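Local atomic coordinates of CrtC domain-containing protein (Fusarium vanettenii 77-13-4, PDB entry 7A0Q), a protein that probably hydrates the isoflavonoid phytoalexin kievitone, as expected of a fungal kievitone hydratase built from two lipocalin-like domains of the CrtC family. Residues 48-53 against 207-212; 83-88 against 312-317; 133-138 against 148-153; 262-267 against 289-294. All coordinates share one frame; numbering follows the deposited sequence.

Interaction 1. Residues 48-53 against 207-212; sequences SESQPN and RQWGNT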
loop_
_atom_site.group_PDB
_atom_site.type_symbol
_atom_site.label_atom_id
_atom_site.label_comp_id
_atom_site.label_asym_id
_atom_site.label_seq_id
_atom_site.Cartn_x
_atom_site.Cartn_y
_atom_site.Cartn_z
ATOM N N SER A 48 5.725 7.579 15.459
ATOM C CA SER A 48 5.115 8.907 15.494
ATOM C C SER A 48 6.050 9.954 14.907
ATOM O O SER A 48 5.628 10.819 14.126
ATOM C CB SER A 48 4.761 9.270 16.942
ATOM O OG SER A 48 3.746 8.428 17.465
ATOM N N GLU A 49 7.329 9.878 15.274
ATOM C CA GLU A 49 8.344 10.824 14.836
ATOM C C GLU A 49 8.675 10.678 13.355
ATOM O O GLU A 49 9.283 11.582 12.770
ATOM C CB GLU A 49 9.617 10.612 15.661
ATOM C CG GLU A 49 9.499 10.931 17.165
ATOM C CD GLU A 49 8.763 9.872 18.002
ATOM O OE1 GLU A 49 8.490 8.755 17.518
ATOM O OE2 GLU A 49 8.468 10.162 19.182
ATOM N N SER A 50 8.319 9.548 12.754
ATOM C CA SER A 50 8.589 9.278 11.349
ATOM C C SER A 50 7.505 9.809 10.419
ATOM O O SER A 50 7.674 9.773 9.191
ATOM C CB SER A 50 8.720 7.771 11.154
ATOM O OG SER A 50 9.858 7.324 11.859
ATOM N N GLN A 51 6.393 10.300 10.963
ATOM C CA GLN A 51 5.249 10.708 10.164
ATOM C C GLN A 51 5.281 12.128 9.583
ATOM O O GLN A 51 4.702 12.335 8.514
ATOM C CB GLN A 51 3.981 10.556 11.010
ATOM C CG GLN A 51 3.627 9.101 11.347
ATOM C CD GLN A 51 2.855 8.457 10.221
ATOM O OE1 GLN A 51 3.399 8.229 9.145
ATOM N NE2 GLN A 51 1.567 8.193 10.441
ATOM N N PRO A 52 5.899 13.125 10.227
ATOM C CA PRO A 52 5.741 14.509 9.740
ATOM C C PRO A 52 6.311 14.759 8.348
ATOM O O PRO A 52 7.215 14.071 7.861
ATOM C CB PRO A 52 6.496 15.336 10.784
ATOM C CG PRO A 52 6.354 14.551 12.028
ATOM C CD PRO A 52 6.497 13.120 11.578
ATOM N N ASN A 53 5.787 15.827 7.732
ATOM C CA ASN A 53 6.272 16.315 6.442
ATOM C C ASN A 53 7.789 16.400 6.393
ATOM O O ASN A 53 8.397 16.055 5.378
ATOM C CB ASN A 53 5.723 17.716 6.160
ATOM C CG ASN A 53 4.252 17.738 5.837
ATOM O OD1 ASN A 53 3.494 16.881 6.273
ATOM N ND2 ASN A 53 3.831 18.759 5.089
ATOM N N ARG A 207 4.030 3.797 5.235
ATOM C CA ARG A 207 4.888 4.974 5.331
ATOM C C ARG A 207 6.293 4.596 4.896
ATOM O O ARG A 207 6.862 3.637 5.419
ATOM C CB ARG A 207 4.898 5.486 6.773
ATOM C CG ARG A 207 5.875 6.585 7.031
ATOM C CD ARG A 207 5.444 7.899 6.416
ATOM N NE ARG A 207 6.412 8.942 6.769
ATOM C CZ ARG A 207 7.099 9.670 5.888
ATOM N NH1 ARG A 207 6.926 9.491 4.569
ATOM N NH2 ARG A 207 7.948 10.591 6.327
ATOM N N GLN A 208 6.854 5.344 3.951
ATOM C CA GLN A 208 8.156 4.978 3.401
ATOM C C GLN A 208 8.953 6.224 3.073
ATOM O O GLN A 208 8.432 7.151 2.454
ATOM C CB GLN A 208 7.999 4.119 2.140
ATOM C CG GLN A 208 9.337 3.584 1.619
ATOM C CD GLN A 208 9.167 2.491 0.590
ATOM O OE1 GLN A 208 8.045 2.163 0.192
ATOM N NE2 GLN A 208 10.287 1.910 0.152
ATOM N N TRP A 209 10.231 6.222 3.446
ATOM C CA TRP A 209 11.097 7.350 3.119
ATOM C C TRP A 209 12.506 6.807 2.904
ATOM O O TRP A 209 12.831 5.707 3.346
ATOM C CB TRP A 209 11.024 8.447 4.202
ATOM C CG TRP A 209 11.550 8.110 5.586
ATOM C CD1 TRP A 209 12.712 8.565 6.147
ATOM C CD2 TRP A 209 10.932 7.273 6.577
ATOM N NE1 TRP A 209 12.853 8.066 7.416
ATOM C CE2 TRP A 209 11.784 7.263 7.706
ATOM C CE3 TRP A 209 9.749 6.520 6.616
ATOM C CZ2 TRP A 209 11.481 6.546 8.864
ATOM C CZ3 TRP A 209 9.465 5.786 7.751
ATOM C CH2 TRP A 209 10.331 5.807 8.865
ATOM N N GLY A 210 13.347 7.565 2.193
ATOM C CA GLY A 210 14.637 7.047 1.778
ATOM C C GLY A 210 15.722 8.105 1.807
ATOM O O GLY A 210 15.470 9.271 2.106
ATOM N N ASN A 211 16.947 7.671 1.478
ATOM C CA ASN A 211 18.110 8.555 1.500
ATOM C C ASN A 211 18.796 8.675 0.144
ATOM O O ASN A 211 19.919 9.195 0.075
ATOM C CB ASN A 211 19.120 8.085 2.560
ATOM C CG ASN A 211 19.840 6.792 2.169
ATOM O OD1 ASN A 211 19.449 6.107 1.219
ATOM N ND2 ASN A 211 20.892 6.456 2.910
ATOM N N THR A 212 18.164 8.216 -0.936
ATOM C CA THR A 212 18.812 8.251 -2.240
ATOM C C THR A 212 17.782 8.505 -3.330
ATOM O O THR A 212 16.643 8.031 -3.251
ATOM C CB THR A 212 19.576 6.949 -2.530
ATOM O OG1 THR A 212 20.214 7.038 -3.814
ATOM C CG2 THR A 212 18.642 5.735 -2.517
#

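Interaction 2. Residues 83-88 against 312-317; sequences PVYTYF and DALQTA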
loop_
_atom_site.group_PDB
_atom_site.type_symbol
_atom_site.label_atom_id
_atom_site.label_comp_id
_atom_site.label_asym_id
_atom_site.label_seq_id
_atom_site.Cartn_x
_atom_site.Cartn_y
_atom_site.Cartn_z
ATOM N N PRO A 83 12.212 15.678 -5.286
ATOM C CA PRO A 83 12.903 16.959 -5.515
ATOM C C PRO A 83 12.391 17.734 -6.720
ATOM O O PRO A 83 12.470 18.971 -6.728
ATOM C CB PRO A 83 14.366 16.533 -5.697
ATOM C CG PRO A 83 14.475 15.267 -4.928
ATOM C CD PRO A 83 13.163 14.564 -5.122
ATOM N N VAL A 84 11.856 17.055 -7.731
ATOM C CA VAL A 84 11.399 17.729 -8.944
ATOM C C VAL A 84 9.958 18.203 -8.817
ATOM O O VAL A 84 9.607 19.278 -9.305
ATOM C CB VAL A 84 11.578 16.791 -10.154
ATOM C CG1 VAL A 84 11.198 17.505 -11.447
ATOM C CG2 VAL A 84 13.014 16.280 -10.211
ATOM N N TYR A 85 9.105 17.410 -8.175
ATOM C CA TYR A 85 7.692 17.740 -8.053
ATOM C C TYR A 85 7.126 16.932 -6.897
ATOM O O TYR A 85 7.778 16.036 -6.361
ATOM C CB TYR A 85 6.924 17.446 -9.353
ATOM C CG TYR A 85 7.146 16.052 -9.925
ATOM C CD1 TYR A 85 6.704 14.917 -9.251
ATOM C CD2 TYR A 85 7.788 15.873 -11.145
ATOM C CE1 TYR A 85 6.898 13.648 -9.768
ATOM C CE2 TYR A 85 7.993 14.605 -11.670
ATOM C CZ TYR A 85 7.550 13.495 -10.974
ATOM O OH TYR A 85 7.746 12.230 -11.482
ATOM N N THR A 86 5.899 17.263 -6.518
ATOM C CA THR A 86 5.113 16.426 -5.629
ATOM C C THR A 86 3.921 15.902 -6.406
ATOM O O THR A 86 3.582 16.410 -7.475
ATOM C CB THR A 86 4.618 17.207 -4.408
ATOM O OG1 THR A 86 3.653 18.173 -4.848
ATOM C CG2 THR A 86 5.751 17.923 -3.721
ATOM N N TYR A 87 3.248 14.900 -5.851
ATOM C CA TYR A 87 1.954 14.559 -6.410
ATOM C C TYR A 87 1.090 13.895 -5.359
ATOM O O TYR A 87 1.573 13.374 -4.351
ATOM C CB TYR A 87 2.054 13.675 -7.662
ATOM C CG TYR A 87 2.665 12.290 -7.537
ATOM C CD1 TYR A 87 2.020 11.261 -6.854
ATOM C CD2 TYR A 87 3.846 11.986 -8.194
ATOM C CE1 TYR A 87 2.576 9.983 -6.790
ATOM C CE2 TYR A 87 4.401 10.706 -8.144
ATOM C CZ TYR A 87 3.763 9.712 -7.435
ATOM O OH TYR A 87 4.300 8.443 -7.381
ATOM N N PHE A 88 -0.212 13.989 -5.589
ATOM C CA PHE A 88 -1.200 13.179 -4.903
ATOM C C PHE A 88 -1.950 12.388 -5.956
ATOM O O PHE A 88 -2.298 12.925 -7.014
ATOM C CB PHE A 88 -2.179 14.045 -4.096
ATOM C CG PHE A 88 -3.194 13.248 -3.307
ATOM C CD1 PHE A 88 -2.863 12.696 -2.070
ATOM C CD2 PHE A 88 -4.484 13.063 -3.799
ATOM C CE1 PHE A 88 -3.811 11.967 -1.339
ATOM C CE2 PHE A 88 -5.435 12.340 -3.078
ATOM C CZ PHE A 88 -5.097 11.790 -1.841
ATOM N N ASP A 312 4.594 10.827 -16.333
ATOM C CA ASP A 312 5.892 10.178 -16.506
ATOM C C ASP A 312 5.856 8.842 -15.768
ATOM O O ASP A 312 4.818 8.431 -15.245
ATOM C CB ASP A 312 7.034 11.087 -16.031
ATOM C CG ASP A 312 7.008 11.342 -14.535
ATOM O OD1 ASP A 312 6.173 10.743 -13.828
ATOM O OD2 ASP A 312 7.841 12.133 -14.055
ATOM N N ALA A 313 7.005 8.167 -15.708
ATOM C CA ALA A 313 7.047 6.831 -15.117
ATOM C C ALA A 313 6.754 6.874 -13.619
ATOM O O ALA A 313 5.902 6.129 -13.123
ATOM C CB ALA A 313 8.407 6.180 -15.384
ATOM N N LEU A 314 7.437 7.749 -12.882
ATOM C CA LEU A 314 7.278 7.750 -11.429
ATOM C C LEU A 314 5.870 8.141 -10.998
ATOM O O LEU A 314 5.442 7.747 -9.910
ATOM C CB LEU A 314 8.304 8.682 -10.785
ATOM C CG LEU A 314 8.470 8.547 -9.266
ATOM C CD1 LEU A 314 8.988 7.156 -8.923
ATOM C CD2 LEU A 314 9.389 9.622 -8.730
ATOM N N GLN A 315 5.139 8.885 -11.826
ATOM C CA GLN A 315 3.768 9.245 -11.478
ATOM C C GLN A 315 2.764 8.148 -11.796
ATOM O O GLN A 315 1.586 8.285 -11.437
ATOM C CB GLN A 315 3.354 10.526 -12.212
ATOM C CG GLN A 315 4.107 11.770 -11.793
ATOM C CD GLN A 315 3.808 12.947 -12.708
ATOM O OE1 GLN A 315 2.849 12.910 -13.484
ATOM N NE2 GLN A 315 4.625 13.991 -12.624
ATOM N N THR A 316 3.188 7.072 -12.458
ATOM C CA THR A 316 2.297 6.033 -12.959
ATOM C C THR A 316 2.470 4.765 -12.137
ATOM O O THR A 316 3.588 4.426 -11.744
ATOM C CB THR A 316 2.601 5.749 -14.442
ATOM O OG1 THR A 316 2.375 6.940 -15.202
ATOM C CG2 THR A 316 1.731 4.639 -14.995
ATOM N N ALA A 317 1.370 4.059 -11.867
ATOM C CA ALA A 317 1.514 2.785 -11.175
ATOM C C ALA A 317 0.308 1.899 -11.434
ATOM O O ALA A 317 -0.822 2.388 -11.508
ATOM C CB ALA A 317 1.683 2.982 -9.663
#

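Interaction 3. Residues 133-138 against 148-153; sequences LSKLRS and DITYDA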
loop_
_atom_site.group_PDB
_atom_site.type_symbol
_atom_site.label_atom_id
_atom_site.label_comp_id
_atom_site.label_asym_id
_atom_site.label_seq_id
_atom_site.Cartn_x
_atom_site.Cartn_y
_atom_site.Cartn_z
ATOM N N LEU A 133 -0.983 8.555 14.873
ATOM C CA LEU A 133 -1.351 7.148 14.770
ATOM C C LEU A 133 -2.823 6.930 15.112
ATOM O O LEU A 133 -3.504 6.139 14.457
ATOM C CB LEU A 133 -0.485 6.302 15.707
ATOM C CG LEU A 133 0.993 6.164 15.328
ATOM C CD1 LEU A 133 1.718 5.481 16.480
ATOM C CD2 LEU A 133 1.141 5.381 14.027
ATOM N N SER A 134 -3.309 7.618 16.149
ATOM C CA SER A 134 -4.671 7.403 16.630
ATOM C C SER A 134 -5.721 7.970 15.689
ATOM O O SER A 134 -6.864 7.494 15.696
ATOM C CB SER A 134 -4.843 8.017 18.020
ATOM O OG SER A 134 -4.048 7.336 18.967
ATOM N N LYS A 135 -5.365 8.957 14.871
ATOM C CA LYS A 135 -6.284 9.435 13.845
ATOM C C LYS A 135 -5.481 10.026 12.701
ATOM O O LYS A 135 -4.771 11.017 12.885
ATOM C CB LYS A 135 -7.274 10.463 14.398
ATOM C CG LYS A 135 -8.455 10.693 13.463
ATOM C CD LYS A 135 -9.505 11.595 14.104
ATOM C CE LYS A 135 -10.678 11.816 13.157
ATOM N NZ LYS A 135 -11.643 12.817 13.723
ATOM N N LEU A 136 -5.611 9.407 11.537
ATOM C CA LEU A 136 -5.042 9.857 10.278
ATOM C C LEU A 136 -6.185 9.999 9.286
ATOM O O LEU A 136 -7.230 9.360 9.439
ATOM C CB LEU A 136 -4.002 8.855 9.747
ATOM C CG LEU A 136 -2.777 8.662 10.632
ATOM C CD1 LEU A 136 -2.031 7.380 10.216
ATOM C CD2 LEU A 136 -1.866 9.869 10.534
ATOM N N ARG A 137 -5.986 10.824 8.260
ATOM C CA ARG A 137 -7.044 11.117 7.298
ATOM C C ARG A 137 -6.487 11.099 5.884
ATOM O O ARG A 137 -5.500 11.786 5.602
ATOM C CB ARG A 137 -7.695 12.476 7.584
ATOM C CG ARG A 137 -8.870 12.815 6.649
ATOM C CD ARG A 137 -9.388 14.260 6.854
ATOM N NE ARG A 137 -9.750 14.514 8.245
ATOM C CZ ARG A 137 -10.938 14.230 8.779
ATOM N NH1 ARG A 137 -11.890 13.681 8.038
ATOM N NH2 ARG A 137 -11.172 14.488 10.059
ATOM N N SER A 138 -7.119 10.313 5.007
ATOM C CA SER A 138 -6.881 10.350 3.563
ATOM C C SER A 138 -8.120 10.932 2.900
ATOM O O SER A 138 -9.217 10.398 3.070
ATOM C CB SER A 138 -6.587 8.957 2.994
ATOM O OG SER A 138 -5.366 8.444 3.497
ATOM N N ASP A 148 -13.436 10.836 2.113
ATOM C CA ASP A 148 -12.893 11.465 3.318
ATOM C C ASP A 148 -12.839 10.361 4.371
ATOM O O ASP A 148 -13.837 10.063 5.028
ATOM C CB ASP A 148 -13.752 12.648 3.751
ATOM C CG ASP A 148 -13.135 13.454 4.880
ATOM O OD1 ASP A 148 -12.094 13.045 5.430
ATOM O OD2 ASP A 148 -13.715 14.505 5.231
ATOM N N ILE A 149 -11.672 9.733 4.487
ATOM C CA ILE A 149 -11.502 8.492 5.230
ATOM C C ILE A 149 -10.559 8.754 6.394
ATOM O O ILE A 149 -9.451 9.262 6.191
ATOM C CB ILE A 149 -10.931 7.384 4.326
ATOM C CG1 ILE A 149 -11.846 7.168 3.119
ATOM C CG2 ILE A 149 -10.738 6.122 5.122
ATOM C CD1 ILE A 149 -11.289 6.196 2.070
ATOM N N THR A 150 -10.985 8.405 7.608
ATOM C CA THR A 150 -10.098 8.479 8.758
ATOM C C THR A 150 -9.783 7.080 9.263
ATOM O O THR A 150 -10.561 6.144 9.072
ATOM C CB THR A 150 -10.695 9.310 9.897
ATOM O OG1 THR A 150 -11.947 8.747 10.317
ATOM C CG2 THR A 150 -10.894 10.753 9.443
ATOM N N TYR A 151 -8.612 6.928 9.872
ATOM C CA TYR A 151 -8.257 5.608 10.374
ATOM C C TYR A 151 -7.371 5.743 11.603
ATOM O O TYR A 151 -6.700 6.757 11.818
ATOM C CB TYR A 151 -7.596 4.717 9.290
ATOM C CG TYR A 151 -6.685 5.455 8.336
ATOM C CD1 TYR A 151 -7.201 6.155 7.250
ATOM C CD2 TYR A 151 -5.306 5.460 8.529
ATOM C CE1 TYR A 151 -6.368 6.856 6.388
ATOM C CE2 TYR A 151 -4.472 6.155 7.674
ATOM C CZ TYR A 151 -5.007 6.842 6.606
ATOM O OH TYR A 151 -4.175 7.539 5.759
ATOM N N ASP A 152 -7.413 4.697 12.421
ATOM C CA ASP A 152 -6.807 4.651 13.747
ATOM C C ASP A 152 -5.956 3.387 13.788
ATOM O O ASP A 152 -6.466 2.290 13.532
ATOM C CB ASP A 152 -7.914 4.641 14.815
ATOM C CG ASP A 152 -7.401 4.533 16.245
ATOM O OD1 ASP A 152 -6.183 4.382 16.474
ATOM O OD2 ASP A 152 -8.252 4.606 17.170
ATOM N N ALA A 153 -4.666 3.544 14.091
ATOM C CA ALA A 153 -3.685 2.473 13.903
ATOM C C ALA A 153 -3.765 1.427 15.019
ATOM O O ALA A 153 -2.787 1.117 15.698
ATOM C CB ALA A 153 -2.287 3.065 13.804
#

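Interaction 4. Residues 262-267 against 289-294; sequences LPLEFT and LKISGF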
loop_
_atom_site.group_PDB
_atom_site.type_symbol
_atom_site.label_atom_id
_atom_site.label_comp_id
_atom_site.label_asym_id
_atom_site.label_seq_id
_atom_site.Cartn_x
_atom_site.Cartn_y
_atom_site.Cartn_z
ATOM N N LEU A 262 11.861 -13.411 4.847
ATOM C CA LEU A 262 12.004 -14.664 4.107
ATOM C C LEU A 262 12.239 -14.398 2.629
ATOM O O LEU A 262 11.560 -13.561 2.029
ATOM C CB LEU A 262 10.747 -15.541 4.261
ATOM C CG LEU A 262 10.241 -15.755 5.693
ATOM C CD1 LEU A 262 8.924 -16.525 5.686
ATOM C CD2 LEU A 262 11.286 -16.492 6.519
ATOM N N PRO A 263 13.191 -15.097 2.011
ATOM C CA PRO A 263 13.324 -15.025 0.551
ATOM C C PRO A 263 12.094 -15.597 -0.135
ATOM O O PRO A 263 11.384 -16.441 0.415
ATOM C CB PRO A 263 14.561 -15.888 0.258
ATOM C CG PRO A 263 15.264 -16.061 1.564
ATOM C CD PRO A 263 14.183 -15.996 2.619
ATOM N N LEU A 264 11.862 -15.157 -1.372
ATOM C CA LEU A 264 10.766 -15.704 -2.167
ATOM C C LEU A 264 11.185 -15.844 -3.627
ATOM O O LEU A 264 12.141 -15.221 -4.090
ATOM C CB LEU A 264 9.484 -14.850 -2.058
ATOM C CG LEU A 264 9.502 -13.415 -2.593
ATOM C CD1 LEU A 264 9.299 -13.327 -4.104
ATOM C CD2 LEU A 264 8.449 -12.571 -1.875
ATOM N N GLU A 265 10.449 -16.686 -4.343
ATOM C CA GLU A 265 10.556 -16.805 -5.792
ATOM C C GLU A 265 9.325 -16.164 -6.419
ATOM O O GLU A 265 8.199 -16.439 -5.994
ATOM C CB GLU A 265 10.676 -18.273 -6.217
ATOM C CG GLU A 265 11.900 -18.964 -5.656
ATOM C CD GLU A 265 11.961 -20.433 -6.029
ATOM O OE1 GLU A 265 11.142 -20.870 -6.865
ATOM O OE2 GLU A 265 12.832 -21.142 -5.483
ATOM N N PHE A 266 9.546 -15.332 -7.436
ATOM C CA PHE A 266 8.516 -14.494 -8.036
ATOM C C PHE A 266 8.336 -14.890 -9.492
ATOM O O PHE A 266 9.315 -14.948 -10.239
ATOM C CB PHE A 266 8.926 -13.021 -7.922
ATOM C CG PHE A 266 8.144 -12.071 -8.798
ATOM C CD1 PHE A 266 6.911 -11.574 -8.391
ATOM C CD2 PHE A 266 8.688 -11.605 -9.992
ATOM C CE1 PHE A 266 6.215 -10.672 -9.182
ATOM C CE2 PHE A 266 7.994 -10.703 -10.787
ATOM C CZ PHE A 266 6.766 -10.231 -10.382
ATOM N N THR A 267 7.097 -15.156 -9.893
ATOM C CA THR A 267 6.797 -15.502 -11.284
ATOM C C THR A 267 5.655 -14.634 -11.784
ATOM O O THR A 267 4.498 -14.835 -11.361
ATOM C CB THR A 267 6.436 -16.976 -11.432
ATOM O OG1 THR A 267 7.531 -17.784 -10.990
ATOM C CG2 THR A 267 6.145 -17.303 -12.909
ATOM N N LEU A 289 3.912 -16.732 -6.082
ATOM C CA LEU A 289 4.949 -16.475 -5.092
ATOM C C LEU A 289 5.202 -17.752 -4.315
ATOM O O LEU A 289 4.257 -18.400 -3.858
ATOM C CB LEU A 289 4.550 -15.368 -4.114
ATOM C CG LEU A 289 4.282 -13.976 -4.681
ATOM C CD1 LEU A 289 3.601 -13.099 -3.628
ATOM C CD2 LEU A 289 5.562 -13.321 -5.165
ATOM N N LYS A 290 6.468 -18.098 -4.151
ATOM C CA LYS A 290 6.885 -19.197 -3.288
ATOM C C LYS A 290 7.718 -18.555 -2.187
ATOM O O LYS A 290 8.843 -18.128 -2.448
ATOM C CB LYS A 290 7.693 -20.216 -4.087
ATOM C CG LYS A 290 8.316 -21.334 -3.299
ATOM C CD LYS A 290 8.578 -22.534 -4.201
ATOM C CE LYS A 290 8.769 -23.794 -3.385
ATOM N NZ LYS A 290 7.774 -23.858 -2.281
ATOM N N ILE A 291 7.171 -18.439 -0.978
ATOM C CA ILE A 291 7.879 -17.797 0.131
ATOM C C ILE A 291 8.582 -18.878 0.950
ATOM O O ILE A 291 7.926 -19.758 1.524
ATOM C CB ILE A 291 6.928 -16.952 0.997
ATOM C CG1 ILE A 291 6.209 -15.922 0.114
ATOM C CG2 ILE A 291 7.725 -16.250 2.109
ATOM C CD1 ILE A 291 5.156 -15.063 0.853
ATOM N N SER A 292 9.915 -18.793 1.013
ATOM C CA SER A 292 10.744 -19.887 1.514
ATOM C C SER A 292 10.366 -20.258 2.938
ATOM O O SER A 292 10.396 -19.415 3.842
ATOM C CB SER A 292 12.222 -19.499 1.456
ATOM O OG SER A 292 13.066 -20.598 1.793
ATOM N N GLY A 293 10.024 -21.531 3.133
ATOM C CA GLY A 293 9.698 -22.046 4.444
ATOM C C GLY A 293 8.317 -21.691 4.943
ATOM O O GLY A 293 7.963 -22.080 6.064
ATOM N N PHE A 294 7.519 -20.976 4.147
ATOM C CA PHE A 294 6.248 -20.432 4.614
ATOM C C PHE A 294 5.066 -20.927 3.792
ATOM O O PHE A 294 4.132 -21.499 4.364
ATOM C CB PHE A 294 6.312 -18.896 4.603
ATOM C CG PHE A 294 5.099 -18.236 5.200
ATOM C CD1 PHE A 294 4.946 -18.149 6.577
ATOM C CD2 PHE A 294 4.105 -17.705 4.389
ATOM C CE1 PHE A 294 3.831 -17.549 7.131
ATOM C CE2 PHE A 294 2.988 -17.100 4.940
ATOM C CZ PHE A 294 2.848 -17.022 6.316
#

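Interaction 1. Residues 48-53 against 207-212
Arg207 and Ser50 carry the polar part of this contact, in which the loop ahead of strand 58-66 meets the end of strand 202-210. The guanidinium grips the carbonyl oxygen Ser50 O side-on, through NE and one NH2 hydrogen: Arg207 NE lies 2.9 Å from Ser50 O, and Arg207 NH2 lies 3.0 Å from Ser50 O. The acceptor is only 7° out of the guanidinium plane, so both N-H groups fork in-plane onto a single atom. A bend at chi2 (73°) sets Arg207 CD, and the following extended torsion carries NE on toward the loop. Further partners lie nearby: Arg207 NH2 also bonds Gly56 O and Arg207 NH1 bonds Ser58 O.

Van der Waals contacts flank this fork. Gln51 and Arg207 run antiparallel past one another, Gln51 OE1 coming to 3.4 Å from Arg207 CD; Gln51 OE1 has its hydrogen bond from Tyr205 OH. Trp209 CH2 lies 3.4 Å from Ser50 CB, while Ser50 OG is bonded to Gly46 O. Within strand 202-210, Trp209 CE3 sits 4.1 Å above the centre of the Arg207 guanidinium.

Three backbone carbonyls, of Ser50, Gly56 and Ser58, thus share one buried arginine. Their combined dipoles would be expected to favour its positive charge, and the in-plane bonding fixes the rotation of the guanidinium.

Interaction 2. Residues 83-88 against 312-317
Tyr85 presents one ring face to the amide of Gln315: Gln315 NE2 lies 3.4 Å above the ring plane, offset toward the rim, and is nearest to Tyr85 CZ. The ring and amide planes are 78° apart, so the amide stands steeply on the ring. Its other end is held by the chain before it, Gln315 OE1 accepting from Glu311 N. With CG anti to the carbonyl carbon (chi1 -66°), Gln315 CG lies 3.6 Å from Tyr87 CD2.

Tyr85 and Asp312 meet tip to tip. Tyr85 OH donates to Asp312 OD2 at 2.6 Å, on the syn lone pair of that oxygen, with the ring and carboxylate planes 48° apart. The second oxygen forms an Asx motif, Asp312 OD1 accepting from Gln315 N at 2.9 Å at the type I turn Ala313 to Thr316. A weak bond from Tyr87 OH to Leu314 O, 2.9 Å long, adds a second phenol-to-turn link.

The two tyrosines, one just before and one within the start of strand 86-94 in the N-terminal lipocalin domain, therefore reach a turn of the C-terminal one. With each carboxylate oxygen engaged, the phenol and the turn N-H would be expected to stabilise the anionic form of Asp312.

Interaction 3. Residues 133-138 against 148-153
This is an antiparallel β-hairpin contact between strands 136-142 and 145-152 of the N-terminal lipocalin-like domain, continued into the loop before strand 136-142 and just past the end of strand 145-152. The axes of the short segments 136-138 and 148-152 make 152° between their N-to-C directions and approach to 4.6 Å. Leu136 with Tyr151 and Ser138 with Ile149 are hydrogen-bonded pairs, and Arg137 with Thr150 is the non-hydrogen-bonded pair between them. Beyond the strands, Ala153 N still bonds Leu133 O at 2.9 Å.

On the face of Arg137 and Thr150, the two side chains lie side by side, and Thr150 CG2 sits 3.3 Å above the guanidinium plane, toward its rim. A bend at chi3 (-55°) places NE of Arg137. The salt bridge from Arg137 NH1 to Asp148 OD1 (2.7 Å) lies in the guanidinium plane but meets the carboxylate on its syn side, 28° out of plane. Glu128 takes Arg137 NE in a second salt bridge.

On the face of Leu136 and Tyr151, Tyr151 CE2 packs 3.4 Å from Leu136 CB. Leu136 O lies over one face of the ring. The phenol meets a serine hydroxyl of the partner strand, which also bonds Ser61 OG: Ser138 OG and Tyr151 OH are 2.7 Å apart.

Interaction 4. Residues 262-267 against 289-294
The Phe266 ring meets Leu289 at its edge: Leu289 CD2 lies in the ring plane, 3.9 Å from Phe266 CD1. The two side chains cross obliquely on one face of an antiparallel β-hairpin, strands 259-275 and 282-291, within the eight-stranded barrel of the C-terminal lipocalin-like domain. Leu262 CD1 approaches Phe294, the second aromatic, obliquely, nearest to its CB at 3.7 Å, the side chains crossing at about a right angle. The Phe294 ring itself stacks edge-to-face with Tyr231 and with His329.

The face of Leu264, Phe266, Leu289 and Ile291 is otherwise aliphatic. Leu289 CD2 touches Leu264 CD1 as well as Phe266. Strand 232-240 supports this layer through Ala235 and Ile237, which touch Leu264. Toward the turn, Leu262 CB packs 3.8 Å from Ile291 CG2.

The face of Glu265 and Lys290 carries these two chains running alongside each other in one direction. Their charged atoms do not meet, Glu265 OE1 being 6.4 Å from Lys290 NZ; the chains touch only loosely, Glu265 OE1 and Lys290 CD being 4.1 Å apart.

The axes of segments 262-267 and 289-291 make 165° and approach to 4.5 Å. Glu265 and Lys290 form the hydrogen-bonded pair, and where the second strand gives way to a turn the pairing persists: Ser292 N donates to Pro263 O at 2.8 Å, with an N-H...O angle of 169°.

In the fold
The contacts spread over both lipocalin-like domains. Interactions 1 and 3 lie in the N-terminal one with centres about 17 Å apart, and they touch: Gln51 NE2 is 3.7 Å from Leu136 CD1, and Ser48 OG is 3.7 Å from Leu133 CD1. Along the chain, interaction 3 is nested inside the loop closed by interaction 1. Interaction 2 crosses with interaction 1, also with centres about 17 Å apart, and bridges strand 86-94 to a loop of the C-terminal domain. Interaction 4 belongs to that domain's barrel, about 32 Å from interaction 3 between centres and on the opposite side of the chain's centre. Thus two hairpins and a loop-to-strand contact are local to their domains, while interaction 2 joins the domains.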